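Local coordinates for Slr0280 protein (PDB 5H3K), which is of unknown function but carries a phosphodiester glycosidase (NAGPA) family domain, which suggests a role in cleaving sugar phosphodiesters, at residues Q132-L137 / P147-Q152; V432-N437 / P455-G460; S180-E185 / P595-R600; V167-S172 / L259-R264. All coordinates share one frame; numbering follows the deposited sequence.

Interaction 1: residues Q132-L137 / P147-Q152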
loop_
_atom_site.group_PDB
_atom_site.type_symbol
_atom_site.label_atom_id
_atom_site.label_comp_id
_atom_site.label_asym_id
_atom_site.label_seq_id
_atom_site.Cartn_x
_atom_site.Cartn_y
_atom_site.Cartn_z
ATOM N N GLN A 132 20.888 25.474 4.855
ATOM C CA GLN A 132 22.034 26.241 4.365
ATOM C C GLN A 132 23.128 26.442 5.419
ATOM O O GLN A 132 24.321 26.391 5.106
ATOM C CB GLN A 132 21.573 27.594 3.806
ATOM C CG GLN A 132 22.365 28.048 2.587
ATOM C CD GLN A 132 21.540 28.901 1.636
ATOM O OE1 GLN A 132 20.811 29.802 2.063
ATOM N NE2 GLN A 132 21.640 28.614 0.336
ATOM N N GLY A 133 22.718 26.651 6.667
ATOM C CA GLY A 133 23.663 26.884 7.741
ATOM C C GLY A 133 24.629 25.738 7.968
ATOM O O GLY A 133 25.680 25.925 8.580
ATOM N N PHE A 134 24.286 24.551 7.470
ATOM C CA PHE A 134 25.062 23.355 7.779
ATOM C C PHE A 134 26.065 22.966 6.700
ATOM O O PHE A 134 26.724 21.924 6.799
ATOM C CB PHE A 134 24.123 22.193 8.115
ATOM C CG PHE A 134 23.125 22.529 9.183
ATOM C CD1 PHE A 134 23.552 22.886 10.454
ATOM C CD2 PHE A 134 21.761 22.507 8.916
ATOM C CE1 PHE A 134 22.636 23.214 11.451
ATOM C CE2 PHE A 134 20.838 22.830 9.904
ATOM C CZ PHE A 134 21.277 23.181 11.177
ATOM N N GLY A 135 26.193 23.812 5.685
ATOM C CA GLY A 135 27.193 23.612 4.651
ATOM C C GLY A 135 26.645 22.901 3.428
ATOM O O GLY A 135 25.726 22.095 3.549
ATOM N N PRO A 136 27.207 23.201 2.242
ATOM C CA PRO A 136 26.806 22.621 0.950
ATOM C C PRO A 136 26.503 21.114 0.987
ATOM O O PRO A 136 27.249 20.334 1.589
ATOM C CB PRO A 136 28.013 22.923 0.059
ATOM C CG PRO A 136 28.490 24.266 0.571
ATOM C CD PRO A 136 28.232 24.252 2.075
ATOM N N LEU A 137 25.395 20.731 0.346
ATOM C CA LEU A 137 24.889 19.355 0.347
ATOM C C LEU A 137 25.507 18.542 -0.784
ATOM O O LEU A 137 25.333 18.875 -1.961
ATOM C CB LEU A 137 23.367 19.368 0.175
ATOM C CG LEU A 137 22.580 19.881 1.377
ATOM C CD1 LEU A 137 21.157 20.306 1.005
ATOM C CD2 LEU A 137 22.544 18.787 2.402
ATOM N N PRO A 147 24.192 16.837 6.035
ATOM C CA PRO A 147 25.268 17.568 6.705
ATOM C C PRO A 147 25.286 17.286 8.200
ATOM O O PRO A 147 24.264 16.911 8.779
ATOM C CB PRO A 147 24.904 19.033 6.445
ATOM C CG PRO A 147 23.399 19.032 6.327
ATOM C CD PRO A 147 23.036 17.701 5.717
ATOM N N ASN A 148 26.452 17.463 8.808
ATOM C CA ASN A 148 26.599 17.374 10.255
ATOM C C ASN A 148 26.038 18.636 10.925
ATOM O O ASN A 148 26.505 19.742 10.670
ATOM C CB ASN A 148 28.083 17.202 10.588
ATOM C CG ASN A 148 28.323 16.725 12.009
ATOM O OD1 ASN A 148 27.384 16.424 12.754
ATOM N ND2 ASN A 148 29.596 16.653 12.393
ATOM N N THR A 149 25.016 18.492 11.760
ATOM C CA THR A 149 24.493 19.663 12.449
ATOM C C THR A 149 25.203 19.942 13.779
ATOM O O THR A 149 24.930 20.960 14.423
ATOM C CB THR A 149 22.985 19.553 12.697
ATOM O OG1 THR A 149 22.748 18.573 13.714
ATOM C CG2 THR A 149 22.257 19.168 11.405
ATOM N N ASN A 150 26.090 19.036 14.189
ATOM C CA ASN A 150 26.862 19.179 15.436
ATOM C C ASN A 150 26.007 19.360 16.687
ATOM O O ASN A 150 26.382 20.103 17.597
ATOM C CB ASN A 150 27.868 20.334 15.348
ATOM C CG ASN A 150 28.919 20.123 14.273
ATOM O OD1 ASN A 150 29.120 20.981 13.405
ATOM N ND2 ASN A 150 29.606 18.988 14.331
ATOM N N ALA A 151 24.864 18.677 16.730
ATOM C CA ALA A 151 23.925 18.796 17.851
ATOM C C ALA A 151 24.311 17.867 18.990
ATOM O O ALA A 151 24.799 16.759 18.762
ATOM C CB ALA A 151 22.491 18.492 17.394
ATOM N N GLN A 152 24.081 18.331 20.215
ATOM C CA GLN A 152 24.270 17.525 21.407
ATOM C C GLN A 152 23.035 17.639 22.272
ATOM O O GLN A 152 22.408 18.703 22.327
ATOM C CB GLN A 152 25.471 18.035 22.207
ATOM C CG GLN A 152 26.708 18.302 21.392
ATOM C CD GLN A 152 27.775 19.024 22.205
ATOM O OE1 GLN A 152 28.003 20.223 22.030
ATOM N NE2 GLN A 152 28.424 18.297 23.106
#

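Interaction 2: residues V432-N437 / P455-G460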
loop_
_atom_site.group_PDB
_atom_site.type_symbol
_atom_site.label_atom_id
_atom_site.label_comp_id
_atom_site.label_asym_id
_atom_site.label_seq_id
_atom_site.Cartn_x
_atom_site.Cartn_y
_atom_site.Cartn_z
ATOM N N VAL A 432 -3.809 -32.786 -15.735
ATOM C CA VAL A 432 -3.429 -31.598 -16.498
ATOM C C VAL A 432 -3.489 -31.852 -17.999
ATOM O O VAL A 432 -3.066 -32.913 -18.479
ATOM C CB VAL A 432 -2.033 -31.044 -16.092
ATOM C CG1 VAL A 432 -0.946 -32.091 -16.280
ATOM C CG2 VAL A 432 -1.695 -29.757 -16.888
ATOM N N TYR A 433 -4.023 -30.874 -18.732
ATOM C CA TYR A 433 -4.004 -30.892 -20.189
ATOM C C TYR A 433 -3.170 -29.716 -20.648
ATOM O O TYR A 433 -3.462 -28.562 -20.294
ATOM C CB TYR A 433 -5.425 -30.787 -20.749
ATOM C CG TYR A 433 -6.334 -31.891 -20.258
ATOM C CD1 TYR A 433 -6.590 -33.011 -21.042
ATOM C CD2 TYR A 433 -6.927 -31.828 -19.000
ATOM C CE1 TYR A 433 -7.423 -34.033 -20.585
ATOM C CE2 TYR A 433 -7.756 -32.845 -18.532
ATOM C CZ TYR A 433 -8.000 -33.941 -19.330
ATOM O OH TYR A 433 -8.830 -34.935 -18.863
ATOM N N VAL A 434 -2.120 -30.007 -21.413
ATOM C CA VAL A 434 -1.229 -28.971 -21.913
ATOM C C VAL A 434 -1.771 -28.435 -23.236
ATOM O O VAL A 434 -2.064 -29.209 -24.154
ATOM C CB VAL A 434 0.205 -29.501 -22.109
ATOM C CG1 VAL A 434 1.123 -28.378 -22.550
ATOM C CG2 VAL A 434 0.716 -30.130 -20.825
ATOM N N VAL A 435 -1.922 -27.115 -23.326
ATOM C CA VAL A 435 -2.409 -26.473 -24.546
ATOM C C VAL A 435 -1.312 -25.574 -25.115
ATOM O O VAL A 435 -0.721 -24.763 -24.396
ATOM C CB VAL A 435 -3.702 -25.663 -24.288
ATOM C CG1 VAL A 435 -4.223 -25.068 -25.589
ATOM C CG2 VAL A 435 -4.768 -26.549 -23.642
ATOM N N GLN A 436 -1.005 -25.751 -26.397
ATOM C CA GLN A 436 -0.020 -24.915 -27.074
ATOM C C GLN A 436 -0.605 -24.471 -28.389
ATOM O O GLN A 436 -1.082 -25.297 -29.157
ATOM C CB GLN A 436 1.276 -25.685 -27.325
ATOM C CG GLN A 436 1.988 -26.142 -26.074
ATOM C CD GLN A 436 3.266 -26.908 -26.373
ATOM O OE1 GLN A 436 3.296 -28.143 -26.325
ATOM N NE2 GLN A 436 4.330 -26.178 -26.682
ATOM N N ASN A 437 -0.606 -23.166 -28.633
ATOM C CA ASN A 437 -1.167 -22.619 -29.862
ATOM C C ASN A 437 -2.571 -23.155 -30.137
ATOM O O ASN A 437 -2.875 -23.598 -31.251
ATOM C CB ASN A 437 -0.252 -22.901 -31.057
ATOM C CG ASN A 437 -0.532 -21.980 -32.221
ATOM O OD1 ASN A 437 -0.877 -20.811 -32.029
ATOM N ND2 ASN A 437 -0.407 -22.501 -33.440
ATOM N N PRO A 455 5.697 -27.042 -16.622
ATOM C CA PRO A 455 5.872 -25.751 -17.287
ATOM C C PRO A 455 4.538 -25.307 -17.897
ATOM O O PRO A 455 3.758 -26.156 -18.354
ATOM C CB PRO A 455 6.868 -26.057 -18.412
ATOM C CG PRO A 455 7.487 -27.382 -18.049
ATOM C CD PRO A 455 6.452 -28.124 -17.277
ATOM N N ILE A 456 4.268 -24.007 -17.863
ATOM C CA ILE A 456 3.151 -23.426 -18.598
ATOM C C ILE A 456 3.688 -22.890 -19.923
ATOM O O ILE A 456 4.577 -22.026 -19.947
ATOM C CB ILE A 456 2.473 -22.274 -17.811
ATOM C CG1 ILE A 456 1.985 -22.755 -16.442
ATOM C CG2 ILE A 456 1.337 -21.685 -18.623
ATOM C CD1 ILE A 456 1.596 -21.605 -15.476
ATOM N N PRO A 457 3.164 -23.404 -21.045
ATOM C CA PRO A 457 3.719 -23.012 -22.350
ATOM C C PRO A 457 3.526 -21.528 -22.628
ATOM O O PRO A 457 2.441 -20.999 -22.364
ATOM C CB PRO A 457 2.894 -23.842 -23.349
ATOM C CG PRO A 457 2.344 -24.980 -22.541
ATOM C CD PRO A 457 2.099 -24.415 -21.175
ATOM N N SER A 458 4.555 -20.861 -23.146
ATOM C CA SER A 458 4.475 -19.420 -23.388
ATOM C C SER A 458 3.439 -19.067 -24.447
ATOM O O SER A 458 2.905 -17.958 -24.451
ATOM C CB SER A 458 5.843 -18.852 -23.782
ATOM O OG SER A 458 6.314 -19.457 -24.974
ATOM N N ASP A 459 3.153 -20.010 -25.343
ATOM C CA ASP A 459 2.165 -19.798 -26.393
ATOM C C ASP A 459 0.891 -20.575 -26.085
ATOM O O ASP A 459 0.137 -20.929 -26.990
ATOM C CB ASP A 459 2.720 -20.243 -27.749
ATOM C CG ASP A 459 3.113 -21.714 -27.766
ATOM O OD1 ASP A 459 3.289 -22.314 -26.677
ATOM O OD2 ASP A 459 3.267 -22.272 -28.877
ATOM N N GLY A 460 0.654 -20.847 -24.805
ATOM C CA GLY A 460 -0.556 -21.559 -24.420
ATOM C C GLY A 460 -0.925 -21.426 -22.957
ATOM O O GLY A 460 -0.821 -20.345 -22.373
#

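Interaction 3: residues S180-E185 / P595-R600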
loop_
_atom_site.group_PDB
_atom_site.type_symbol
_atom_site.label_atom_id
_atom_site.label_comp_id
_atom_site.label_asym_id
_atom_site.label_seq_id
_atom_site.Cartn_x
_atom_site.Cartn_y
_atom_site.Cartn_z
ATOM N N SER A 180 9.916 5.261 15.166
ATOM C CA SER A 180 9.252 4.023 14.747
ATOM C C SER A 180 8.534 3.378 15.944
ATOM O O SER A 180 9.019 3.456 17.069
ATOM C CB SER A 180 10.278 3.060 14.139
ATOM O OG SER A 180 9.690 1.798 13.831
ATOM N N GLN A 181 7.379 2.760 15.707
ATOM C CA GLN A 181 6.641 2.092 16.777
ATOM C C GLN A 181 6.058 0.765 16.321
ATOM O O GLN A 181 5.470 0.664 15.237
ATOM C CB GLN A 181 5.524 2.980 17.329
ATOM C CG GLN A 181 4.701 2.310 18.455
ATOM C CD GLN A 181 3.801 3.281 19.191
ATOM O OE1 GLN A 181 3.770 4.469 18.881
ATOM N NE2 GLN A 181 3.061 2.778 20.171
ATOM N N ALA A 182 6.241 -0.261 17.144
ATOM C CA ALA A 182 5.618 -1.561 16.907
ATOM C C ALA A 182 4.905 -1.958 18.170
ATOM O O ALA A 182 5.558 -2.293 19.159
ATOM C CB ALA A 182 6.665 -2.619 16.534
ATOM N N ARG A 183 3.573 -1.942 18.132
ATOM C CA ARG A 183 2.771 -2.188 19.331
ATOM C C ARG A 183 3.233 -1.259 20.465
ATOM O O ARG A 183 3.247 -0.046 20.298
ATOM C CB ARG A 183 2.827 -3.671 19.739
ATOM C CG ARG A 183 2.057 -4.606 18.800
ATOM C CD ARG A 183 2.429 -6.075 19.015
ATOM N NE ARG A 183 3.876 -6.282 18.930
ATOM C CZ ARG A 183 4.566 -6.382 17.789
ATOM N NH1 ARG A 183 3.944 -6.287 16.616
ATOM N NH2 ARG A 183 5.888 -6.563 17.819
ATOM N N GLU A 184 3.637 -1.829 21.599
ATOM C CA GLU A 184 3.992 -1.028 22.780
ATOM C C GLU A 184 5.451 -0.565 22.848
ATOM O O GLU A 184 5.843 0.153 23.786
ATOM C CB GLU A 184 3.620 -1.779 24.067
ATOM C CG GLU A 184 2.118 -1.935 24.278
ATOM C CD GLU A 184 1.501 -2.989 23.378
ATOM O OE1 GLU A 184 1.978 -4.144 23.380
ATOM O OE2 GLU A 184 0.533 -2.658 22.661
ATOM N N GLU A 185 6.251 -0.954 21.859
ATOM C CA GLU A 185 7.650 -0.546 21.796
ATOM C C GLU A 185 7.793 0.600 20.802
ATOM O O GLU A 185 7.326 0.509 19.665
ATOM C CB GLU A 185 8.551 -1.712 21.349
ATOM C CG GLU A 185 8.682 -2.855 22.366
ATOM C CD GLU A 185 9.503 -4.035 21.839
ATOM O OE1 GLU A 185 9.926 -4.009 20.663
ATOM O OE2 GLU A 185 9.726 -4.999 22.606
ATOM N N PRO A 595 6.881 1.039 9.107
ATOM C CA PRO A 595 7.218 -0.039 8.167
ATOM C C PRO A 595 7.426 -1.388 8.841
ATOM O O PRO A 595 7.026 -2.387 8.258
ATOM C CB PRO A 595 8.523 0.450 7.531
ATOM C CG PRO A 595 8.365 1.959 7.533
ATOM C CD PRO A 595 7.687 2.251 8.868
ATOM N N VAL A 596 7.997 -1.432 10.047
ATOM C CA VAL A 596 8.208 -2.729 10.719
ATOM C C VAL A 596 6.920 -3.496 11.045
ATOM O O VAL A 596 6.954 -4.713 11.202
ATOM C CB VAL A 596 9.062 -2.618 12.021
ATOM C CG1 VAL A 596 10.448 -2.083 11.700
ATOM C CG2 VAL A 596 8.349 -1.751 13.068
ATOM N N THR A 597 5.793 -2.790 11.147
ATOM C CA THR A 597 4.509 -3.424 11.466
ATOM C C THR A 597 3.710 -3.862 10.232
ATOM O O THR A 597 2.642 -4.462 10.368
ATOM C CB THR A 597 3.601 -2.498 12.320
ATOM O OG1 THR A 597 3.185 -1.366 11.542
ATOM C CG2 THR A 597 4.340 -2.015 13.565
ATOM N N ALA A 598 4.209 -3.551 9.040
ATOM C CA ALA A 598 3.455 -3.846 7.820
ATOM C C ALA A 598 3.888 -5.201 7.277
ATOM O O ALA A 598 5.076 -5.489 7.200
ATOM C CB ALA A 598 3.674 -2.758 6.785
ATOM N N ALA A 599 2.932 -6.039 6.904
ATOM C CA ALA A 599 3.253 -7.398 6.459
ATOM C C ALA A 599 3.578 -7.398 4.976
ATOM O O ALA A 599 3.210 -6.469 4.267
ATOM C CB ALA A 599 2.086 -8.341 6.730
ATOM N N ARG A 600 4.253 -8.440 4.496
ATOM C CA ARG A 600 4.387 -8.605 3.051
ATOM C C ARG A 600 3.011 -8.880 2.492
ATOM O O ARG A 600 2.218 -9.584 3.121
ATOM C CB ARG A 600 5.299 -9.784 2.709
ATOM C CG ARG A 600 6.671 -9.660 3.316
ATOM C CD ARG A 600 7.584 -10.781 2.848
ATOM N NE ARG A 600 8.974 -10.379 3.020
ATOM C CZ ARG A 600 10.020 -11.153 2.756
ATOM N NH1 ARG A 600 9.835 -12.387 2.311
ATOM N NH2 ARG A 600 11.251 -10.690 2.940
HETATM O O HOH W 1 9.558 0.959 11.165
HETATM O O HOH W 2 3.235 1.315 13.699
#

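Interaction 4: residues V167-S172 / L259-R264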
loop_
_atom_site.group_PDB
_atom_site.type_symbol
_atom_site.label_atom_id
_atom_site.label_comp_id
_atom_site.label_asym_id
_atom_site.label_seq_id
_atom_site.Cartn_x
_atom_site.Cartn_y
_atom_site.Cartn_z
ATOM N N VAL A 167 8.311 13.902 27.156
ATOM C CA VAL A 167 9.747 13.886 27.368
ATOM C C VAL A 167 10.345 14.995 26.514
ATOM O O VAL A 167 10.023 15.121 25.331
ATOM C CB VAL A 167 10.365 12.530 26.971
ATOM C CG1 VAL A 167 11.879 12.563 27.122
ATOM C CG2 VAL A 167 9.760 11.416 27.813
ATOM N N VAL A 168 11.203 15.813 27.109
ATOM C CA VAL A 168 11.804 16.920 26.377
ATOM C C VAL A 168 13.318 16.762 26.323
ATOM O O VAL A 168 13.976 16.640 27.363
ATOM C CB VAL A 168 11.441 18.283 27.017
ATOM C CG1 VAL A 168 12.186 19.420 26.325
ATOM C CG2 VAL A 168 9.933 18.513 26.970
ATOM N N LEU A 169 13.870 16.729 25.113
ATOM C CA LEU A 169 15.317 16.750 24.953
ATOM C C LEU A 169 15.743 18.159 24.569
ATOM O O LEU A 169 15.426 18.611 23.465
ATOM C CB LEU A 169 15.763 15.804 23.840
ATOM C CG LEU A 169 15.850 14.297 24.046
ATOM C CD1 LEU A 169 14.831 13.785 25.019
ATOM C CD2 LEU A 169 15.634 13.642 22.705
ATOM N N GLU A 170 16.459 18.852 25.460
ATOM C CA GLU A 170 17.073 20.128 25.088
ATOM C C GLU A 170 18.329 19.872 24.262
ATOM O O GLU A 170 19.170 19.042 24.627
ATOM C CB GLU A 170 17.406 20.992 26.315
ATOM C CG GLU A 170 18.112 22.307 25.922
ATOM C CD GLU A 170 18.298 23.276 27.081
ATOM O OE1 GLU A 170 17.531 23.189 28.066
ATOM O OE2 GLU A 170 19.206 24.135 26.996
ATOM N N LEU A 171 18.444 20.565 23.131
ATOM C CA LEU A 171 19.528 20.319 22.188
ATOM C C LEU A 171 20.371 21.571 21.975
ATOM O O LEU A 171 19.868 22.684 22.099
ATOM C CB LEU A 171 18.946 19.902 20.841
ATOM C CG LEU A 171 17.983 18.717 20.868
ATOM C CD1 LEU A 171 17.351 18.529 19.489
ATOM C CD2 LEU A 171 18.742 17.472 21.303
ATOM N N SER A 172 21.640 21.391 21.612
ATOM C CA SER A 172 22.516 22.528 21.325
ATOM C C SER A 172 22.290 23.098 19.924
ATOM O O SER A 172 22.543 24.283 19.674
ATOM C CB SER A 172 23.977 22.127 21.478
ATOM O OG SER A 172 24.328 21.164 20.509
ATOM N N LEU A 259 13.600 18.834 21.304
ATOM C CA LEU A 259 12.766 17.813 20.690
ATOM C C LEU A 259 11.743 17.421 21.743
ATOM O O LEU A 259 12.101 17.011 22.850
ATOM C CB LEU A 259 13.585 16.594 20.246
ATOM C CG LEU A 259 12.824 15.589 19.368
ATOM C CD1 LEU A 259 12.526 16.186 17.998
ATOM C CD2 LEU A 259 13.571 14.269 19.224
ATOM N N VAL A 260 10.464 17.575 21.413
ATOM C CA VAL A 260 9.399 17.283 22.354
ATOM C C VAL A 260 8.742 15.955 21.987
ATOM O O VAL A 260 8.233 15.793 20.874
ATOM C CB VAL A 260 8.344 18.397 22.334
ATOM C CG1 VAL A 260 7.255 18.111 23.347
ATOM C CG2 VAL A 260 8.996 19.729 22.629
ATOM N N ILE A 261 8.759 15.003 22.913
ATOM C CA ILE A 261 8.159 13.690 22.661
ATOM C C ILE A 261 6.935 13.479 23.536
ATOM O O ILE A 261 7.050 13.311 24.748
ATOM C CB ILE A 261 9.160 12.556 22.926
ATOM C CG1 ILE A 261 10.407 12.735 22.062
ATOM C CG2 ILE A 261 8.513 11.199 22.665
ATOM C CD1 ILE A 261 11.605 11.894 22.536
ATOM N N ASP A 262 5.755 13.491 22.927
ATOM C CA ASP A 262 4.525 13.321 23.685
ATOM C C ASP A 262 3.985 11.896 23.517
ATOM O O ASP A 262 3.890 11.386 22.397
ATOM C CB ASP A 262 3.474 14.345 23.243
ATOM C CG ASP A 262 3.878 15.775 23.556
ATOM O OD1 ASP A 262 4.509 16.004 24.601
ATOM O OD2 ASP A 262 3.558 16.677 22.756
ATOM N N ALA A 263 3.647 11.255 24.633
ATOM C CA ALA A 263 2.994 9.943 24.598
ATOM C C ALA A 263 1.507 10.130 24.885
ATOM O O ALA A 263 1.129 10.595 25.960
ATOM C CB ALA A 263 3.627 8.993 25.606
ATOM N N ARG A 264 0.661 9.781 23.918
ATOM C CA ARG A 264 -0.781 9.985 24.057
ATOM C C ARG A 264 -1.548 9.019 23.156
ATOM O O ARG A 264 -0.985 8.467 22.203
ATOM C CB ARG A 264 -1.148 11.447 23.731
ATOM C CG ARG A 264 -0.837 11.859 22.295
ATOM C CD ARG A 264 -0.922 13.373 22.092
ATOM N NE ARG A 264 -2.239 13.895 22.438
ATOM C CZ ARG A 264 -2.536 15.188 22.507
ATOM N NH1 ARG A 264 -1.607 16.096 22.243
ATOM N NH2 ARG A 264 -3.758 15.569 22.843
#

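Interaction 1: residues Q132-L137 / P147-Q152
With chi1 at -53°, the ring of F134 is swung beside its own backbone N and anti to its carbonyl carbon, which carries it across to T149. T149 answers with chi1 at 72°: OG1 takes the crowded position between the backbone N and the carbonyl carbon, and the methyl CG2 is left anti to the carbonyl carbon, turned to the ring. The result is a CH-pi contact, CG2 of T149 standing 3.9 Å from the centroid of the F134 ring and only 4° off its normal. T149 CB also leans over that face, 3.9 Å from F134 CE1, towards the rim of the ring. The hydroxyl has other business: OG1 of T149 is hydrogen-bonded to the carbonyl O of P174. Nearer the backbone, the P147 ring fills the angle between F134 and L137. P147 CB lies 3.7 Å from F134 CB and 3.4 Å from F134 O, while the far side of the same pyrrolidine brings CD to 3.5 Å from L137 CD2, the two side chains crossing obliquely. An alanine in place of F134 would keep the CB contact with P147 but would probably lose the aromatic face on which the T149 methyl rests, loosening the two loops. No hydrogen bond spans the segments. G135 has backbone angles that call for glycine and lets the chain leave the 3-10 turn 132-134. The contact joins the loop before strand 138-140 to the one between strands 143-145 and 153-161, where N148 OD1 accepts from N150 N, from above its carbonyl plane, closing an Asx turn.

Interaction 2: residues V432-N437 / P455-G460
P457 lies crosswise under the side chain of Q436, the two meeting at about a right angle: Q436 CG sits 3.7 Å from P457 CB. CG of Q436 is anti to its carbonyl carbon, beside the backbone N (chi1 -63°), and from there the chain runs on extended, past the proline ring. The front of that ring also meets V434 obliquely, P457 CG lying 3.6 Å from V434 CG1, the branch held anti to the backbone N. One pyrrolidine thus touches two side chains on the same face of strand 430-436. D459 approaches from further along the turn. Its CG takes the crowded position between backbone N and carbonyl carbon, and the carboxylate is turned 76° from the Q436 amide plane. Crossing obliquely, D459 keeps OD1 4.0 Å from Q436 NE2, too far for a hydrogen bond. The backbone supplies that: N437 N donates to D459 O at 2.9 Å, fairly straight at 160° but with the donor above the carbonyl plane. G460 comes in so close that its CA makes a CA-H...O contact of 3.2 Å with V435 O; a CB here would clash with that oxygen. The type I turn P457-G460 delivers this glycine to Q436 as an antiparallel, non-hydrogen-bonded pair. The turn leads into strand 460-466, which pairs with 430-436, whereas V434 and Q436 also touch T441 of strand 439-446 and P457 touches L462.

Interaction 3: residues S180-E185 / P595-R600
A beta-hairpin tip meets a 3-10 turn here: the type II' turn A182-E185 joins strands 177-182 and 185-190, and residues 595-597 of the family domain lie against its first arm. The first shell is made of methyl groups. CG2 of T597 reaches the backbone itself, 3.4 Å from Q181 O and 3.6 Å from A182 CA, and V596 CG2 comes alongside A182 CB at 3.9 Å. That same valine methyl also faces S180 OG, so S180 and A182, which both point toward the 3-10 turn, bracket it. No direct hydrogen bond joins the segments; two waters do the polar work. One links S180 OG, anti to its backbone N, with V596 N, from which it accepts. The other donates to Q181 O at 2.8 Å and, weakly, to T597 OG1. Rotation of T597 decides which group faces the strand: chi1 of 68° puts OG1 in the crowded position between backbone N and carbonyl carbon and CG2 anti to the carbonyl carbon. The hydroxyl is hydrogen-bonded to S594 O and R593 NE, while S594 OG takes the N-H of Q181 directly. On the hairpin, A182 and E185 exchange both backbone bonds. Q181 CB points away from the 3-10 turn, and NE2, also bonded to Y246 O, donates a hydrogen bond to R183 O at 2.8 Å, nearly along the C=O axis and within 6° of the amide plane.

Interaction 4: residues V167-S172 / L259-R264
Strands 167-171 and 259-264 run antiparallel, their N-to-C directions 170° apart and their axes 4.8 Å from each other at closest approach. Two hydrogen-bonded pairs close the ladder. V167 and I261 exchange both bonds, V167 N to I261 O at 2.8 Å and I261 N to V167 O at 2.7 Å, the latter nearly along the C=O axis. L169 and L259 do the same, with L169 N at 2.9 Å from L259 O, in the carbonyl plane. Between them V168 and V260 form the non-hydrogen-bonded pair, and V168 CA adds a weaker CA-H...O contact to L259 O.

The side chains sort by face. V167, L169, L259 and I261 share one, V168 and V260 the other. On the leucine face, L169 and L259 lie side by side and point the same way, their CD2 methyls 4.1 Å apart. They get there differently: CG of L169 is anti to its carbonyl carbon, while CG of L259 is anti to its backbone N (chi1 -170°). I261 sends CD1 towards the same L169 methyl, at 4.4 Å, and beyond the ladder L171 CD1 comes over L259 CB at 4.3 Å. This apolar surface is covered by V188 and I190 of strand 185-190, which belongs to a different sheet, so the methyls fill the interface between two sheets. On their outer edges the pair is flanked by strands 153-161 and 247-253. It makes up the two central strands of a four-stranded antiparallel sheet, packed face to face on a second sheet as in a beta-sandwich.

In the fold
Interactions 1 and 4 are neighbours, their centres 21 Å apart, and they touch where Q152 N probably hydrogen-bonds S172 OG: the loop of interaction 1 leads into strand 153-161, which edges the sheet of interaction 4. Strands 164-171 and 177-182 follow each other in the chain, taking it from interaction 4 to the hairpin of interaction 3, 22 Å away between centres. Interaction 3 joins residues 410 apart at their closest ends, bringing this N-terminal beta-rich part against the family domain near the C-terminus. Interaction 2 is nested inside that long loop, yet lies 61 Å from interaction 1 between centres, on the opposite side of the chain's centre, consistent with an elongated molecule.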